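Local coordinates for protein endoglucanase (Clostridium thermocellum, PDB 2C26) that probably acts in cellulose breakdown within a multidomain cellulase, this piece joining a PKD domain to a C-terminal beta-sandwich domain, both calcium-binding, at residues I178-P183 / Q234-D239. Residues are numbered along the deposited sequence; the frame is centred on the assembly and turned at random.
Sequences IAAIQP and QVQTID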
ATOM      1  N   ILE A 178      11.124 -16.760  14.987  1.00 47.06           N
ATOM      2  CA  ILE A 178      10.219 -16.773  13.838  1.00 47.58           C
ATOM      3  C   ILE A 178      10.906 -16.716  12.465  1.00 46.96           C
ATOM      4  O   ILE A 178      11.977 -16.120  12.313  1.00 46.57           O
ATOM      5  CB  ILE A 178       9.070 -15.738  13.977  1.00 47.67           C
ATOM      6  CG1 ILE A 178       9.580 -14.397  14.479  1.00 48.15           C
ATOM      7  CG2 ILE A 178       8.061 -16.247  14.980  1.00 48.97           C
ATOM      8  CD1 ILE A 178       8.472 -13.456  14.959  1.00 48.36           C
ATOM      9  N   ALA A 179      10.282 -17.369  11.482  1.00 46.30           N
ATOM     10  CA  ALA A 179      10.798 -17.412  10.115  1.00 45.68           C
ATOM     11  C   ALA A 179      10.033 -16.463   9.202  1.00 45.43           C
ATOM     12  O   ALA A 179      10.611 -15.832   8.312  1.00 45.34           O
ATOM     13  CB  ALA A 179      10.733 -18.828   9.565  1.00 45.74           C
ATOM     14  N   ALA A 180       8.727 -16.382   9.428  1.00 45.06           N
ATOM     15  CA  ALA A 180       7.822 -15.612   8.586  1.00 44.66           C
ATOM     16  C   ALA A 180       6.554 -15.256   9.346  1.00 44.53           C
ATOM     17  O   ALA A 180       6.207 -15.886  10.343  1.00 44.36           O
ATOM     18  CB  ALA A 180       7.471 -16.394   7.322  1.00 44.42           C
ATOM     19  N   ILE A 181       5.871 -14.233   8.857  1.00 44.65           N
ATOM     20  CA  ILE A 181       4.595 -13.812   9.404  1.00 44.69           C
ATOM     21  C   ILE A 181       3.707 -13.432   8.215  1.00 44.33           C
ATOM     22  O   ILE A 181       4.208 -12.985   7.176  1.00 43.99           O
ATOM     23  CB  ILE A 181       4.761 -12.654  10.438  1.00 44.65           C
ATOM     24  CG1 ILE A 181       3.462 -12.420  11.214  1.00 45.12           C
ATOM     25  CG2 ILE A 181       5.259 -11.363   9.777  1.00 45.11           C
ATOM     26  CD1 ILE A 181       3.633 -11.554  12.464  1.00 45.38           C
ATOM     27  N   GLN A 182       2.400 -13.627   8.363  1.00 43.80           N
ATOM     28  CA  GLN A 182       1.460 -13.286   7.296  1.00 43.45           C
ATOM     29  C   GLN A 182       0.022 -13.106   7.763  1.00 42.73           C
ATOM     30  O   GLN A 182      -0.580 -14.028   8.317  1.00 43.27           O
ATOM     31  CB  GLN A 182       1.511 -14.320   6.166  1.00 43.59           C
ATOM     32  CG  GLN A 182       1.213 -15.765   6.561  1.00 43.39           C
ATOM     33  CD  GLN A 182       1.406 -16.714   5.396  1.00 43.97           C
ATOM     34  OE1 GLN A 182       1.531 -16.283   4.249  1.00 46.88           O
ATOM     35  NE2 GLN A 182       1.435 -18.008   5.679  1.00 44.49           N
ATOM     36  N   PRO A 183      -0.537 -11.913   7.543  1.00 42.15           N
ATOM     37  CA  PRO A 183      -1.984 -11.804   7.636  1.00 41.24           C
ATOM     38  C   PRO A 183      -2.625 -12.672   6.541  1.00 40.51           C
ATOM     39  O   PRO A 183      -2.037 -12.851   5.473  1.00 39.46           O
ATOM     40  CB  PRO A 183      -2.239 -10.323   7.360  1.00 41.51           C
ATOM     41  CG  PRO A 183      -1.030  -9.869   6.579  1.00 42.11           C
ATOM     42  CD  PRO A 183       0.096 -10.625   7.201  1.00 42.29           C
ATOM     43  N   GLN A 234      -0.884 -15.488  10.800  1.00 41.90           N
ATOM     44  CA  GLN A 234      -0.135 -16.718  11.030  1.00 42.68           C
ATOM     45  C   GLN A 234       1.362 -16.439  11.174  1.00 43.28           C
ATOM     46  O   GLN A 234       1.955 -15.736  10.352  1.00 42.95           O
ATOM     47  CB  GLN A 234      -0.392 -17.723   9.897  1.00 42.14           C
ATOM     48  CG  GLN A 234       0.404 -19.008   9.999  1.00 42.22           C
ATOM     49  CD  GLN A 234       0.153 -19.936   8.826  1.00 43.70           C
ATOM     50  OE1 GLN A 234       0.653 -19.709   7.728  1.00 45.42           O
ATOM     51  NE2 GLN A 234      -0.641 -20.981   9.052  1.00 43.31           N
ATOM     52  N   VAL A 235       1.962 -16.994  12.226  1.00 44.05           N
ATOM     53  CA  VAL A 235       3.410 -16.928  12.419  1.00 44.55           C
ATOM     54  C   VAL A 235       4.036 -18.308  12.227  1.00 44.99           C
ATOM     55  O   VAL A 235       3.557 -19.301  12.791  1.00 44.72           O
ATOM     56  CB  VAL A 235       3.755 -16.365  13.812  1.00 44.84           C
ATOM     57  CG1 VAL A 235       5.242 -16.224  13.982  1.00 44.41           C
ATOM     58  CG2 VAL A 235       3.115 -15.010  13.982  1.00 45.42           C
ATOM     59  N   GLN A 236       5.092 -18.376  11.420  1.00 45.72           N
ATOM     60  CA  GLN A 236       5.878 -19.605  11.307  1.00 46.95           C
ATOM     61  C   GLN A 236       7.058 -19.535  12.272  1.00 47.25           C
ATOM     62  O   GLN A 236       7.877 -18.614  12.200  1.00 47.14           O
ATOM     63  CB  GLN A 236       6.388 -19.834   9.883  1.00 47.03           C
ATOM     64  CG  GLN A 236       7.157 -21.150   9.737  1.00 49.93           C
ATOM     65  CD  GLN A 236       8.081 -21.207   8.519  1.00 53.91           C
ATOM     66  OE1 GLN A 236       7.850 -20.538   7.503  1.00 56.40           O
ATOM     67  NE2 GLN A 236       9.125 -22.034   8.610  1.00 53.93           N
ATOM     68  N   THR A 237       7.143 -20.516  13.163  1.00 47.78           N
ATOM     69  CA  THR A 237       8.232 -20.579  14.132  1.00 48.48           C
ATOM     70  C   THR A 237       9.304 -21.584  13.691  1.00 49.20           C
ATOM     71  O   THR A 237       9.011 -22.530  12.950  1.00 49.28           O
ATOM     72  CB  THR A 237       7.716 -20.891  15.562  1.00 48.27           C
ATOM     73  OG1 THR A 237       7.170 -22.210  15.613  1.00 47.25           O
ATOM     74  CG2 THR A 237       6.654 -19.883  15.984  1.00 48.18           C
ATOM     75  N   ILE A 238      10.540 -21.366  14.144  1.00 50.10           N
ATOM     76  CA  ILE A 238      11.697 -22.190  13.741  1.00 50.94           C
ATOM     77  C   ILE A 238      12.552 -22.730  14.900  1.00 51.33           C
ATOM     78  O   ILE A 238      13.442 -23.565  14.687  1.00 51.70           O
ATOM     79  CB  ILE A 238      12.628 -21.447  12.748  1.00 50.93           C
ATOM     80  CG1 ILE A 238      12.821 -19.990  13.177  1.00 51.28           C
ATOM     81  CG2 ILE A 238      12.066 -21.536  11.346  1.00 50.99           C
ATOM     82  CD1 ILE A 238      14.222 -19.474  13.003  1.00 51.86           C
ATOM     83  N   ASP A 239      12.293 -22.244  16.111  1.00 51.51           N
ATOM     84  CA  ASP A 239      12.993 -22.718  17.303  1.00 51.81           C
ATOM     85  C   ASP A 239      12.104 -22.529  18.529  1.00 51.86           C
ATOM     86  O   ASP A 239      11.019 -21.943  18.427  1.00 52.01           O
ATOM     87  CB  ASP A 239      14.322 -21.966  17.483  1.00 51.82           C
ATOM     88  CG  ASP A 239      15.356 -22.766  18.274  1.00 52.28           C
ATOM     89  OD1 ASP A 239      15.069 -23.916  18.676  1.00 52.45           O
ATOM     90  OD2 ASP A 239      16.464 -22.237  18.496  1.00 52.94           O
TER
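Gln182 and Gln234 form the hydrogen-bonded antiparallel pair at one end of this strand contact: Gln182 N donates to Gln234 O and Gln234 N to Gln182 O. Farther along, Gln236 N reaches Ala180 O at 2.9 Å, and Ala179 N donates to Gln236 O at 2.8 Å. Between Ala180 and Ile178 the register slips by one residue, a beta bulge that brings Ile178 beside Thr237. The two are neighbouring inner strands of a five-stranded sheet in the C-terminal beta-sandwich; strand 194-203 pairs with the far edge of 178-183, and strand 148-155 with that of 234-239. Between the sandwich's two sheets, CG2 of Val235 lies 3.8 Å from both CG1 and CD1 of Ile181; with CG1 anti to the backbone nitrogen (chi1 -168°), Ile181 sends its longer branch over to this methyl. The facing sheet supplies Ile170 and Ile172 against Ile181, and Trp140, Phe243 and Ile245 against Val235. On the other face, the side chains of Gln182 and Gln234 run side by side, their amide planes 37° apart. NE2 of Gln182 gives a bent bond of 2.8 Å to OE1 of Gln234, while Gln182 OE1 bonds to Ser199 OG on strand 194-203; both ends of the Gln182 amide are thereby engaged, which should fix its rotation. At the bulge, Ala179 CB meets Ile238 CG2 at 3.5 Å and lies 3.7 Å from Gln236 NE2.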